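Local coordinates for protein pyridoxine 4-oxidase (Mesorhizobium loti, PDB 4HA6) that oxidises the 4-hydroxymethyl group of pyridoxine to the aldehyde pyridoxal, using bound FAD and molecular oxygen, as a member of the GMC oxidoreductase family, at residues Gln101-Ala106 against Ile480-Thr485; Met282-Arg287 against Thr450-Lys455; Gly369-Ser374 against Leu382-Ala387. All coordinates share one frame; numbering follows the deposited sequence. Where two conformers were deposited one is given.

Contact 1: Gln101-Ala106 against Ile480-Thr485; sequences QAWVDA and IMPNLT
W103 carries this contact. Its indole NH donates to the backbone carbonyl of N483, with NE1 3.0 Å from O. The bond is fairly straight, 158° at the hydrogen. It lies close to the indole plane and meets a lone pair of the carbonyl. P482 lies over one face of the same indole. Its CD sits 3.6 Å from the centroid of the five-membered ring, almost on the ring normal, a CH-pi contact. At the ring edge, the methyl CE of M481 touches W103 CZ2 at 3.7 Å. The NH bond, with P482 on the face and M481 at the edge, probably holds the rotation of the indole. An alanine in place of W103 would probably loosen the 480-485 loop, since both the grip on the N483 carbonyl and the flat surface under P482 would go.

Two alanines of the helix add to the contact. A106 CB packs on P482 CB at 3.8 Å, and A102 CB lies 3.1 Å from N483 OD1. The N483 amide is turned 67° from the indole plane. Its CG takes the crowded position between backbone N and carbonyl carbon (chi1 53°). ND2 donates to L484 O and also to D99 O, so the amide ties the loop to the helix a second time.

Q290 also holds the loop, through hydrogen bonds to P482 O and L484 N. The contact joins helix 97-107 to the loop between strand 473-475 and helix 490-506. I496 of that last helix packs against W103, I480 and M481, and F100 meets the W103 ring edge-to-face.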
ATOM      1  N   GLN A 101       9.889  13.302  -6.148  1.00  7.17           N
ATOM      2  CA  GLN A 101      11.108  14.094  -6.087  1.00  6.98           C
ATOM      3  C   GLN A 101      12.006  13.570  -4.975  1.00  9.56           C
ATOM      4  O   GLN A 101      13.229  13.516  -5.127  1.00 10.33           O
ATOM      5  CB  GLN A 101      10.803  15.581  -5.857  1.00 13.44           C
ATOM      6  CG  GLN A 101      12.067  16.454  -5.792  1.00 13.69           C
ATOM      7  CD  GLN A 101      12.906  16.368  -7.067  1.00 20.56           C
ATOM      8  OE1 GLN A 101      12.399  16.574  -8.172  1.00 27.07           O
ATOM      9  NE2 GLN A 101      14.194  16.052  -6.917  1.00 20.46           N
ATOM     10  N   ALA A 102      11.395  13.182  -3.858  1.00  9.71           N
ATOM     11  CA  ALA A 102      12.138  12.606  -2.744  1.00  7.83           C
ATOM     12  C   ALA A 102      12.775  11.264  -3.119  1.00  7.82           C
ATOM     13  O   ALA A 102      13.846  10.924  -2.606  1.00 13.01           O
ATOM     14  CB  ALA A 102      11.246  12.464  -1.514  1.00  7.17           C
ATOM     15  N   TRP A 103      12.120  10.497  -3.994  1.00  3.25           N
ATOM     16  CA  TRP A 103      12.710   9.243  -4.482  1.00  6.94           C
ATOM     17  C   TRP A 103      13.939   9.523  -5.338  1.00  9.66           C
ATOM     18  O   TRP A 103      14.909   8.749  -5.322  1.00  3.84           O
ATOM     19  CB  TRP A 103      11.718   8.435  -5.335  1.00  3.55           C
ATOM     20  CG  TRP A 103      10.576   7.800  -4.576  1.00  4.28           C
ATOM     21  CD1 TRP A 103      10.115   8.142  -3.338  1.00  2.78           C
ATOM     22  CD2 TRP A 103       9.755   6.705  -5.024  1.00  7.63           C
ATOM     23  NE1 TRP A 103       9.061   7.337  -2.987  1.00  4.83           N
ATOM     24  CE2 TRP A 103       8.824   6.438  -4.003  1.00  5.05           C
ATOM     25  CE3 TRP A 103       9.737   5.912  -6.184  1.00  4.42           C
ATOM     26  CZ2 TRP A 103       7.866   5.417  -4.109  1.00  3.24           C
ATOM     27  CZ3 TRP A 103       8.779   4.905  -6.293  1.00  3.97           C
ATOM     28  CH2 TRP A 103       7.859   4.666  -5.262  1.00  3.71           C
ATOM     29  N   VAL A 104      13.880  10.620  -6.101  1.00  7.85           N
ATOM     30  CA  VAL A 104      14.987  11.024  -6.973  1.00 10.91           C
ATOM     31  C   VAL A 104      16.188  11.432  -6.134  1.00  9.33           C
ATOM     32  O   VAL A 104      17.315  10.985  -6.382  1.00 10.49           O
ATOM     33  CB  VAL A 104      14.595  12.203  -7.886  1.00 11.57           C
ATOM     34  CG1 VAL A 104      15.802  12.726  -8.637  1.00 11.71           C
ATOM     35  CG2 VAL A 104      13.533  11.771  -8.873  1.00  9.48           C
ATOM     36  N   ASP A 105      15.941  12.300  -5.157  1.00  9.26           N
ATOM     37  CA  ASP A 105      16.979  12.717  -4.227  1.00  8.45           C
ATOM     38  C   ASP A 105      17.588  11.496  -3.525  1.00 13.04           C
ATOM     39  O   ASP A 105      18.799  11.390  -3.404  1.00  8.58           O
ATOM     40  CB  ASP A 105      16.409  13.694  -3.193  1.00  7.57           C
ATOM     41  CG  ASP A 105      15.810  14.943  -3.834  1.00 14.05           C
ATOM     42  OD1 ASP A 105      16.146  15.248  -5.000  1.00 17.87           O
ATOM     43  OD2 ASP A 105      14.994  15.618  -3.174  1.00 17.89           O
ATOM     44  N   ALA A 106      16.744  10.570  -3.074  1.00 12.93           N
ATOM     45  CA  ALA A 106      17.229   9.392  -2.347  1.00 11.28           C
ATOM     46  C   ALA A 106      18.028   8.454  -3.254  1.00  7.90           C
ATOM     47  O   ALA A 106      19.084   7.941  -2.865  1.00 12.59           O
ATOM     48  CB  ALA A 106      16.046   8.642  -1.686  1.00  9.52           C
ATOM     49  N   ILE A 480      10.942  -1.356  -1.407  1.00  3.67           N
ATOM     50  CA  ILE A 480      12.010  -0.456  -1.868  1.00  2.87           C
ATOM     51  C   ILE A 480      11.696   1.042  -1.746  1.00  3.64           C
ATOM     52  O   ILE A 480      12.621   1.873  -1.845  1.00  4.42           O
ATOM     53  CB  ILE A 480      12.483  -0.758  -3.306  1.00  8.92           C
ATOM     54  CG1 ILE A 480      11.411  -0.378  -4.339  1.00  2.91           C
ATOM     55  CG2 ILE A 480      13.001  -2.203  -3.430  1.00  1.63           C
ATOM     56  CD1 ILE A 480      11.669   0.998  -4.984  1.00  2.41           C
ATOM     57  N   MET A 481      10.415   1.390  -1.550  1.00  1.74           N
ATOM     58  CA  MET A 481       9.993   2.794  -1.490  1.00  3.54           C
ATOM     59  C   MET A 481      10.816   3.576  -0.475  1.00  2.98           C
ATOM     60  O   MET A 481      10.803   3.244   0.713  1.00  5.03           O
ATOM     61  CB  MET A 481       8.505   2.897  -1.115  1.00  2.50           C
ATOM     62  CG  MET A 481       7.586   2.188  -2.114  1.00  5.63           C
ATOM     63  SD  MET A 481       5.827   2.188  -1.650  1.00  4.74           S
ATOM     64  CE  MET A 481       5.501   3.977  -1.628  1.00  0.69           C
ATOM     65  N   PRO A 482      11.552   4.599  -0.940  1.00  2.20           N
ATOM     66  CA  PRO A 482      12.307   5.451  -0.009  1.00  9.72           C
ATOM     67  C   PRO A 482      11.363   6.112   0.983  1.00 11.94           C
ATOM     68  O   PRO A 482      11.672   6.197   2.172  1.00  7.84           O
ATOM     69  CB  PRO A 482      12.949   6.503  -0.931  1.00  3.71           C
ATOM     70  CG  PRO A 482      13.120   5.751  -2.266  1.00  8.58           C
ATOM     71  CD  PRO A 482      11.864   4.907  -2.355  1.00  5.62           C
ATOM     72  N   ASN A 483      10.218   6.562   0.480  1.00  6.61           N
ATOM     73  CA  ASN A 483       9.195   7.159   1.319  1.00  6.62           C
ATOM     74  C   ASN A 483       7.800   6.921   0.744  1.00 10.73           C
ATOM     75  O   ASN A 483       7.620   6.764  -0.464  1.00  7.79           O
ATOM     76  CB  ASN A 483       9.433   8.665   1.480  1.00  3.90           C
ATOM     77  CG  ASN A 483       9.586   9.373   0.141  1.00  8.70           C
ATOM     78  OD1 ASN A 483      10.701   9.631  -0.308  1.00  9.59           O
ATOM     79  ND2 ASN A 483       8.463   9.668  -0.514  1.00  6.60           N
ATOM     80  N   LEU A 484       6.829   6.894   1.644  1.00  5.78           N
ATOM     81  CA  LEU A 484       5.415   6.885   1.327  1.00  8.25           C
ATOM     82  C   LEU A 484       5.041   7.966   0.314  1.00  7.79           C
ATOM     83  O   LEU A 484       5.538   9.097   0.399  1.00  4.99           O
ATOM     84  CB  LEU A 484       4.674   7.186   2.622  1.00  6.65           C
ATOM     85  CG  LEU A 484       3.672   6.260   3.314  1.00 18.06           C
ATOM     86  CD1 LEU A 484       3.613   4.857   2.733  1.00  3.36           C
ATOM     87  CD2 LEU A 484       3.942   6.235   4.814  1.00  2.39           C
ATOM     88  N   THR A 485       4.162   7.627  -0.635  1.00  4.12           N
ATOM     89  CA  THR A 485       3.451   8.651  -1.410  1.00  8.71           C
ATOM     90  C   THR A 485       2.438   9.287  -0.484  1.00  5.44           C
ATOM     91  O   THR A 485       2.238   8.798   0.627  1.00  2.21           O
ATOM     92  CB  THR A 485       2.723   8.045  -2.600  1.00  5.90           C
ATOM     93  OG1 THR A 485       1.899   6.962  -2.143  1.00  6.64           O
ATOM     94  CG2 THR A 485       3.748   7.503  -3.595  1.00  3.53           C
TER

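Contact 2: Met282-Arg287 against Thr450-Lys455; sequences MPDIGR and TCRMGK
A salt bridge joins D284 and R452. The guanidinium grips the carboxylate side-on, and two of its nitrogens, NE and NH2, reach one oxygen. NH2 of R452 lies 2.7 Å from OD2 of D284, met nearly along the C-O axis. NE of R452 lies 3.0 Å from the same OD2, on the anti lone pair of that oxygen. The oxygen sits near the guanidinium plane, at its edge, while the two flat groups are turned 66° apart. The R452 chain is extended from CG to NE, which carries the charge across to D284. NH2 also forms a salt bridge with D456, so the arginine has two acidic partners.

The backbones meet directly as well. G286 N donates to T450 O over 2.8 Å, at 165°. T450 CA points its hydrogen at R287 O, a CA-H...O contact of 3.2 Å. One water also joins the two loops, bound to D284 O, R287 O and R452 N.

Two overlapping turns shape the 282-287 loop: type I from M282 to I285, then type II from D284 to R287. G286 is the third residue of the second turn. Its backbone angles would jam a CB against the preceding carbonyl. T450 CG2 packs 3.8 Å from G286 O, while its OG1 is bonded to A253 O. P257 of helix 252-262 touches both I285 and T450.

Two loops are fastened by charge between the partly exposed D284 and R452, and by a backbone bond between the buried G286 and T450. The acidic partners would probably keep R452 protonated.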
ATOM      1  N   MET A 282      23.767  -6.475   6.327  1.00  7.01           N
ATOM      2  CA  MET A 282      23.153  -5.286   5.743  1.00  8.67           C
ATOM      3  C   MET A 282      22.258  -4.671   6.814  1.00 10.55           C
ATOM      4  O   MET A 282      21.139  -5.149   7.062  1.00  7.71           O
ATOM      5  CB  MET A 282      22.355  -5.634   4.483  1.00  7.54           C
ATOM      6  CG  MET A 282      23.164  -6.337   3.387  1.00 14.71           C
ATOM      7  SD  MET A 282      22.298  -6.411   1.786  1.00 10.50           S
ATOM      8  CE  MET A 282      22.269  -4.663   1.352  1.00  9.33           C
ATOM      9  N   PRO A 283      22.778  -3.644   7.501  1.00  6.51           N
ATOM     10  CA  PRO A 283      22.098  -3.072   8.672  1.00  6.44           C
ATOM     11  C   PRO A 283      20.721  -2.487   8.358  1.00  6.22           C
ATOM     12  O   PRO A 283      19.905  -2.411   9.261  1.00  8.13           O
ATOM     13  CB  PRO A 283      23.053  -1.970   9.123  1.00  5.18           C
ATOM     14  CG  PRO A 283      24.426  -2.505   8.724  1.00 13.18           C
ATOM     15  CD  PRO A 283      24.188  -3.217   7.406  1.00  9.00           C
ATOM     16  N   ASP A 284      20.455  -2.101   7.117  1.00  4.68           N
ATOM     17  CA  ASP A 284      19.205  -1.395   6.829  1.00  9.03           C
ATOM     18  C   ASP A 284      18.043  -2.287   6.379  1.00  8.10           C
ATOM     19  O   ASP A 284      16.941  -1.785   6.124  1.00  8.71           O
ATOM     20  CB  ASP A 284      19.443  -0.258   5.826  1.00  7.03           C
ATOM     21  CG  ASP A 284      19.902   1.025   6.498  1.00 15.50           C
ATOM     22  OD1 ASP A 284      20.343   0.964   7.671  1.00 19.80           O
ATOM     23  OD2 ASP A 284      19.820   2.092   5.851  1.00 15.10           O
ATOM     24  N   ILE A 285      18.282  -3.598   6.283  1.00  6.96           N
ATOM     25  CA  ILE A 285      17.203  -4.522   5.941  1.00  4.21           C
ATOM     26  C   ILE A 285      16.202  -4.602   7.078  1.00  5.62           C
ATOM     27  O   ILE A 285      16.564  -4.912   8.225  1.00  2.94           O
ATOM     28  CB  ILE A 285      17.721  -5.938   5.583  1.00  4.81           C
ATOM     29  CG1 ILE A 285      18.332  -5.923   4.178  1.00  3.84           C
ATOM     30  CG2 ILE A 285      16.565  -6.960   5.624  1.00  6.20           C
ATOM     31  CD1 ILE A 285      19.038  -7.210   3.780  1.00  5.82           C
ATOM     32  N   GLY A 286      14.942  -4.300   6.774  1.00  6.89           N
ATOM     33  CA  GLY A 286      13.925  -4.288   7.807  1.00  2.89           C
ATOM     34  C   GLY A 286      13.707  -2.919   8.434  1.00  8.28           C
ATOM     35  O   GLY A 286      12.696  -2.720   9.105  1.00  5.00           O
ATOM     36  N   ARG A 287      14.640  -1.987   8.230  1.00  4.20           N
ATOM     37  CA  ARG A 287      14.526  -0.646   8.804  0.71  5.34           C
ATOM     38  C   ARG A 287      13.799   0.290   7.824  1.00  4.27           C
ATOM     39  O   ARG A 287      13.406  -0.141   6.736  1.00  5.92           O
ATOM     40  CB  ARG A 287      15.917  -0.108   9.172  0.71  7.44           C
ATOM     41  CG  ARG A 287      16.620  -0.947  10.249  0.71 12.85           C
ATOM     42  CD  ARG A 287      17.734  -0.164  10.960  0.71 19.33           C
ATOM     43  NE  ARG A 287      17.196   0.996  11.669  0.71 25.95           N
ATOM     44  CZ  ARG A 287      16.546   0.933  12.830  0.71 30.52           C
ATOM     45  NH1 ARG A 287      16.346  -0.238  13.431  0.71 22.30           N
ATOM     46  NH2 ARG A 287      16.086   2.046  13.392  0.71 26.73           N
ATOM     47  N   THR A 450      11.150  -1.178   3.730  1.00  3.64           N
ATOM     48  CA  THR A 450      12.004  -2.063   4.523  1.00  4.13           C
ATOM     49  C   THR A 450      13.193  -2.635   3.756  1.00  6.33           C
ATOM     50  O   THR A 450      14.035  -3.333   4.330  1.00  6.49           O
ATOM     51  CB  THR A 450      11.176  -3.232   5.089  1.00  6.57           C
ATOM     52  OG1 THR A 450      10.361  -3.789   4.037  1.00  1.56           O
ATOM     53  CG2 THR A 450      10.281  -2.725   6.207  1.00  3.70           C
ATOM     54  N   CYS A 451      13.241  -2.379   2.451  1.00  4.25           N
ATOM     55  CA  CYS A 451      14.413  -2.712   1.656  1.00  3.27           C
ATOM     56  C   CYS A 451      14.730  -1.459   0.848  1.00  5.69           C
ATOM     57  O   CYS A 451      14.712  -1.485  -0.381  1.00  4.14           O
ATOM     58  CB  CYS A 451      14.132  -3.898   0.735  1.00  3.31           C
ATOM     59  SG  CYS A 451      13.844  -5.517   1.600  1.00  3.80           S
ATOM     60  N   ARG A 452      15.010  -0.353   1.544  1.00  6.50           N
ATOM     61  CA  ARG A 452      14.990   0.957   0.869  1.00 13.39           C
ATOM     62  C   ARG A 452      15.981   1.090  -0.284  1.00  6.60           C
ATOM     63  O   ARG A 452      17.158   0.674  -0.205  1.00  7.73           O
ATOM     64  CB  ARG A 452      15.143   2.131   1.852  1.00 13.89           C
ATOM     65  CG  ARG A 452      16.539   2.311   2.377  1.00 17.44           C
ATOM     66  CD  ARG A 452      16.698   3.523   3.303  1.00 11.08           C
ATOM     67  NE  ARG A 452      18.048   3.466   3.855  1.00 13.18           N
ATOM     68  CZ  ARG A 452      19.120   3.951   3.234  1.00 13.78           C
ATOM     69  NH1 ARG A 452      18.987   4.561   2.064  1.00  9.02           N
ATOM     70  NH2 ARG A 452      20.322   3.842   3.790  1.00  7.02           N
ATOM     71  N   MET A 453      15.473   1.640  -1.373  1.00  4.98           N
ATOM     72  CA  MET A 453      16.301   2.038  -2.493  1.00  9.11           C
ATOM     73  C   MET A 453      17.042   3.309  -2.110  1.00  8.20           C
ATOM     74  O   MET A 453      16.441   4.234  -1.543  1.00  6.81           O
ATOM     75  CB  MET A 453      15.406   2.288  -3.708  1.00 10.00           C
ATOM     76  CG  MET A 453      16.115   2.932  -4.876  1.00 12.92           C
ATOM     77  SD  MET A 453      15.030   3.198  -6.301  1.00  9.49           S
ATOM     78  CE  MET A 453      13.816   4.335  -5.608  1.00  6.55           C
ATOM     79  N   GLY A 454      18.344   3.369  -2.398  1.00  4.93           N
ATOM     80  CA  GLY A 454      19.109   4.576  -2.102  1.00  5.40           C
ATOM     81  C   GLY A 454      20.463   4.577  -2.790  1.00  8.22           C
ATOM     82  O   GLY A 454      20.978   3.518  -3.181  1.00  6.35           O
ATOM     83  N   LYS A 455      21.051   5.756  -2.942  1.00  7.29           N
ATOM     84  CA  LYS A 455      22.371   5.863  -3.573  1.00 10.84           C
ATOM     85  C   LYS A 455      23.523   5.758  -2.563  1.00 10.92           C
ATOM     86  O   LYS A 455      24.692   5.651  -2.946  1.00 12.96           O
ATOM     87  CB  LYS A 455      22.472   7.185  -4.325  1.00 13.70           C
ATOM     88  CG  LYS A 455      22.471   8.413  -3.417  1.00 11.61           C
ATOM     89  CD  LYS A 455      22.397   9.690  -4.277  1.00 17.19           C
ATOM     90  CE  LYS A 455      22.559  10.940  -3.442  1.00 20.09           C
ATOM     91  NZ  LYS A 455      21.517  11.029  -2.389  1.00 29.84           N
TER
HETATM   92  O   HOH W   1      15.415  -0.227   4.524  1.00  5.54           O

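Contact 3: Gly369-Ser374 against Leu382-Ala387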
ATOM      1  N   GLY A 369       9.928   2.868  11.530  1.00  2.23           N
ATOM      2  CA  GLY A 369       9.968   1.688  12.365  1.00  3.91           C
ATOM      3  C   GLY A 369      10.843   0.591  11.804  1.00  4.34           C
ATOM      4  O   GLY A 369      11.766   0.852  11.015  1.00  2.45           O
ATOM      5  N   SER A 370      10.566  -0.649  12.204  1.00  2.67           N
ATOM      6  CA  SER A 370      11.416  -1.753  11.750  1.00 10.47           C
ATOM      7  C   SER A 370      10.663  -3.064  11.782  1.00  7.00           C
ATOM      8  O   SER A 370       9.676  -3.198  12.518  1.00  2.77           O
ATOM      9  CB  SER A 370      12.664  -1.868  12.623  1.00  4.94           C
ATOM     10  OG  SER A 370      12.326  -2.280  13.948  1.00 10.72           O
ATOM     11  N   VAL A 371      11.110  -4.005  10.952  1.00  5.97           N
ATOM     12  CA  VAL A 371      10.649  -5.396  11.007  1.00  3.78           C
ATOM     13  C   VAL A 371      11.887  -6.269  11.183  1.00  3.89           C
ATOM     14  O   VAL A 371      12.892  -6.077  10.483  1.00  3.69           O
ATOM     15  CB  VAL A 371       9.953  -5.835   9.702  1.00  7.99           C
ATOM     16  CG1 VAL A 371       9.236  -7.169   9.910  1.00  8.56           C
ATOM     17  CG2 VAL A 371       8.967  -4.787   9.237  1.00 16.41           C
ATOM     18  N   ARG A 372      11.815  -7.215  12.121  1.00  8.05           N
ATOM     19  CA  ARG A 372      12.909  -8.149  12.422  0.55  9.29           C
ATOM     20  C   ARG A 372      12.345  -9.563  12.455  1.00 11.79           C
ATOM     21  O   ARG A 372      11.242  -9.761  12.959  1.00  8.06           O
ATOM     22  CB  ARG A 372      13.470  -7.887  13.824  0.55  6.45           C
ATOM     23  CG  ARG A 372      14.357  -6.679  13.971  0.55 10.15           C
ATOM     24  CD  ARG A 372      14.775  -6.511  15.448  0.55 10.73           C
ATOM     25  NE  ARG A 372      13.799  -5.757  16.234  0.55  8.19           N
ATOM     26  CZ  ARG A 372      13.365  -6.103  17.445  0.55  9.47           C
ATOM     27  NH1 ARG A 372      13.800  -7.213  18.030  0.55  9.80           N
ATOM     28  NH2 ARG A 372      12.482  -5.340  18.069  0.55 11.12           N
ATOM     29  N   ILE A 373      13.091 -10.546  11.953  1.00  6.28           N
ATOM     30  CA  ILE A 373      12.669 -11.941  12.132  1.00  9.41           C
ATOM     31  C   ILE A 373      12.890 -12.316  13.601  1.00 11.00           C
ATOM     32  O   ILE A 373      13.853 -11.823  14.229  1.00 10.77           O
ATOM     33  CB  ILE A 373      13.463 -12.924  11.236  1.00  6.53           C
ATOM     34  CG1 ILE A 373      14.973 -12.731  11.407  1.00  5.73           C
ATOM     35  CG2 ILE A 373      13.067 -12.770   9.754  1.00  7.65           C
ATOM     36  CD1 ILE A 373      15.818 -13.849  10.770  1.00  7.69           C
ATOM     37  N   SER A 374      12.020 -13.166  14.154  1.00  2.19           N
ATOM     38  CA  SER A 374      12.200 -13.640  15.537  1.00  3.89           C
ATOM     39  C   SER A 374      12.954 -14.977  15.607  1.00 18.69           C
ATOM     40  O   SER A 374      13.453 -15.381  16.668  1.00 10.95           O
ATOM     41  CB  SER A 374      10.844 -13.761  16.262  1.00  5.20           C
ATOM     42  OG  SER A 374      10.035 -14.806  15.712  1.00  8.28           O
ATOM     43  N   LEU A 382       6.913 -12.409  12.862  1.00 14.80           N
ATOM     44  CA  LEU A 382       7.746 -11.231  12.690  1.00 12.84           C
ATOM     45  C   LEU A 382       7.557 -10.280  13.854  1.00  9.17           C
ATOM     46  O   LEU A 382       6.468 -10.200  14.432  1.00 10.10           O
ATOM     47  CB  LEU A 382       7.430 -10.516  11.374  1.00  8.21           C
ATOM     48  CG  LEU A 382       7.774 -11.244  10.075  1.00 13.97           C
ATOM     49  CD1 LEU A 382       7.231 -10.494   8.859  1.00 10.98           C
ATOM     50  CD2 LEU A 382       9.279 -11.486   9.927  1.00  5.38           C
ATOM     51  N   ILE A 383       8.634  -9.576  14.197  1.00  5.36           N
ATOM     52  CA  ILE A 383       8.588  -8.512  15.195  1.00  7.89           C
ATOM     53  C   ILE A 383       8.477  -7.178  14.452  1.00 10.25           C
ATOM     54  O   ILE A 383       9.449  -6.707  13.854  1.00  6.74           O
ATOM     55  CB  ILE A 383       9.832  -8.530  16.079  1.00  8.77           C
ATOM     56  CG1 ILE A 383      10.055  -9.944  16.647  1.00  9.41           C
ATOM     57  CG2 ILE A 383       9.730  -7.470  17.192  1.00  5.42           C
ATOM     58  CD1 ILE A 383      11.178 -10.018  17.661  1.00 15.01           C
ATOM     59  N   ILE A 384       7.276  -6.602  14.473  1.00  7.15           N
ATOM     60  CA  ILE A 384       6.933  -5.437  13.663  1.00  6.60           C
ATOM     61  C   ILE A 384       6.656  -4.241  14.568  1.00  6.71           C
ATOM     62  O   ILE A 384       5.675  -4.235  15.330  1.00  6.35           O
ATOM     63  CB  ILE A 384       5.674  -5.709  12.813  1.00  6.37           C
ATOM     64  CG1 ILE A 384       5.907  -6.883  11.861  1.00  6.83           C
ATOM     65  CG2 ILE A 384       5.247  -4.452  12.040  1.00  5.02           C
ATOM     66  CD1 ILE A 384       4.606  -7.540  11.380  1.00  6.24           C
ATOM     67  N   ASP A 385       7.528  -3.236  14.496  1.00  4.43           N
ATOM     68  CA  ASP A 385       7.334  -2.015  15.271  1.00  9.21           C
ATOM     69  C   ASP A 385       7.222  -0.834  14.330  1.00  9.93           C
ATOM     70  O   ASP A 385       8.236  -0.255  13.969  1.00  6.25           O
ATOM     71  CB  ASP A 385       8.507  -1.790  16.235  1.00  9.02           C
ATOM     72  CG  ASP A 385       8.446  -0.427  16.927  1.00 18.15           C
ATOM     73  OD1 ASP A 385       9.500   0.060  17.397  1.00 18.80           O
ATOM     74  OD2 ASP A 385       7.346   0.167  16.997  1.00  9.82           O
ATOM     75  N   PRO A 386       5.984  -0.456  13.946  1.00  3.33           N
ATOM     76  CA  PRO A 386       5.811   0.657  13.016  1.00  3.06           C
ATOM     77  C   PRO A 386       6.205   2.009  13.628  1.00  8.59           C
ATOM     78  O   PRO A 386       6.287   2.968  12.866  1.00  6.84           O
ATOM     79  CB  PRO A 386       4.302   0.634  12.704  1.00  5.10           C
ATOM     80  CG  PRO A 386       3.680  -0.135  13.844  1.00  6.18           C
ATOM     81  CD  PRO A 386       4.713  -1.134  14.253  1.00  6.34           C
ATOM     82  N   ALA A 387       6.433   2.075  14.946  1.00  3.68           N
ATOM     83  CA  ALA A 387       6.777   3.334  15.639  1.00  6.33           C
ATOM     84  C   ALA A 387       5.748   4.429  15.377  1.00 10.00           C
ATOM     85  O   ALA A 387       6.101   5.584  15.116  1.00  5.52           O
ATOM     86  CB  ALA A 387       8.174   3.818  15.247  1.00  8.44           C
TER
HETATM   87  O   HOH W   2      11.124  -4.696  14.813  1.00  4.08           O
HETATM   88  O   HOH W   3      11.556  -0.191  15.591  1.00 12.82           O
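R372 reaches across to its pair partner, I383. Its CB lies 4.2 Å from I383 O. CG is anti to the carbonyl carbon (chi1 -76°), and the chain bends at chi3 (-86°). NE then gives a weak bond to a water, which also donates to I383 O and is bonded to S370 OG. Beyond it the guanidinium lies with one face over I383 CG2. NH2 is 3.6 Å from that methyl, and CZ is a little farther. NH1 at the other tip lies 3.9 Å from I383 CD1. The charged end therefore rests on an isoleucine. V270 of helix 268-273 also touches this arginine.

The two strands, 370-372 and 383-385, form an antiparallel beta hairpin, with axes 4.8 Å apart. S370 with D385 and R372 with I383 are hydrogen-bonded pairs, each with two backbone bonds. V371 with I384 is the non-hydrogen-bonded pair between them. G369 CA makes a CA-H...O contact with D385 O; a CB there would clash with that oxygen.

On the face of S370, R372, I383 and D385, a second water links S370 OG to D385 OD1. The other carboxylate oxygen, OD2, takes the backbone N of A387 in an Asx turn and also a bond from Q65. On the other face V371 CG1 meets I384 CG1 at 3.9 Å, the two side chains lying side by side. L382 CD1 touches the same V371 methyl, and L254 of helix 252-262 packs on V371 and I384. Farther along, I373 CG2 meets L382 CD2.

Contact 2 is the middle of the three. Its centre lies about 12 Å from that of contact 1 and about 13 Å from that of contact 3. Contacts 1 and 3 do not touch; their nearest atoms are about 9 Å apart. The 450-455 loop meets contact 1 through M453 N, 2.9 Å from I480 O, and through K455 NZ, near D105 O. The 282-287 loop meets contact 3 through G286 O, 2.8 Å from V371 N. All three lie near the FAD. The side chain of M481 is about 7 Å from the cofactor; those of T450 and L382 are each about 9 Å away. The bound pyridoxamine is farther, about 12 Å from the M481 side chain.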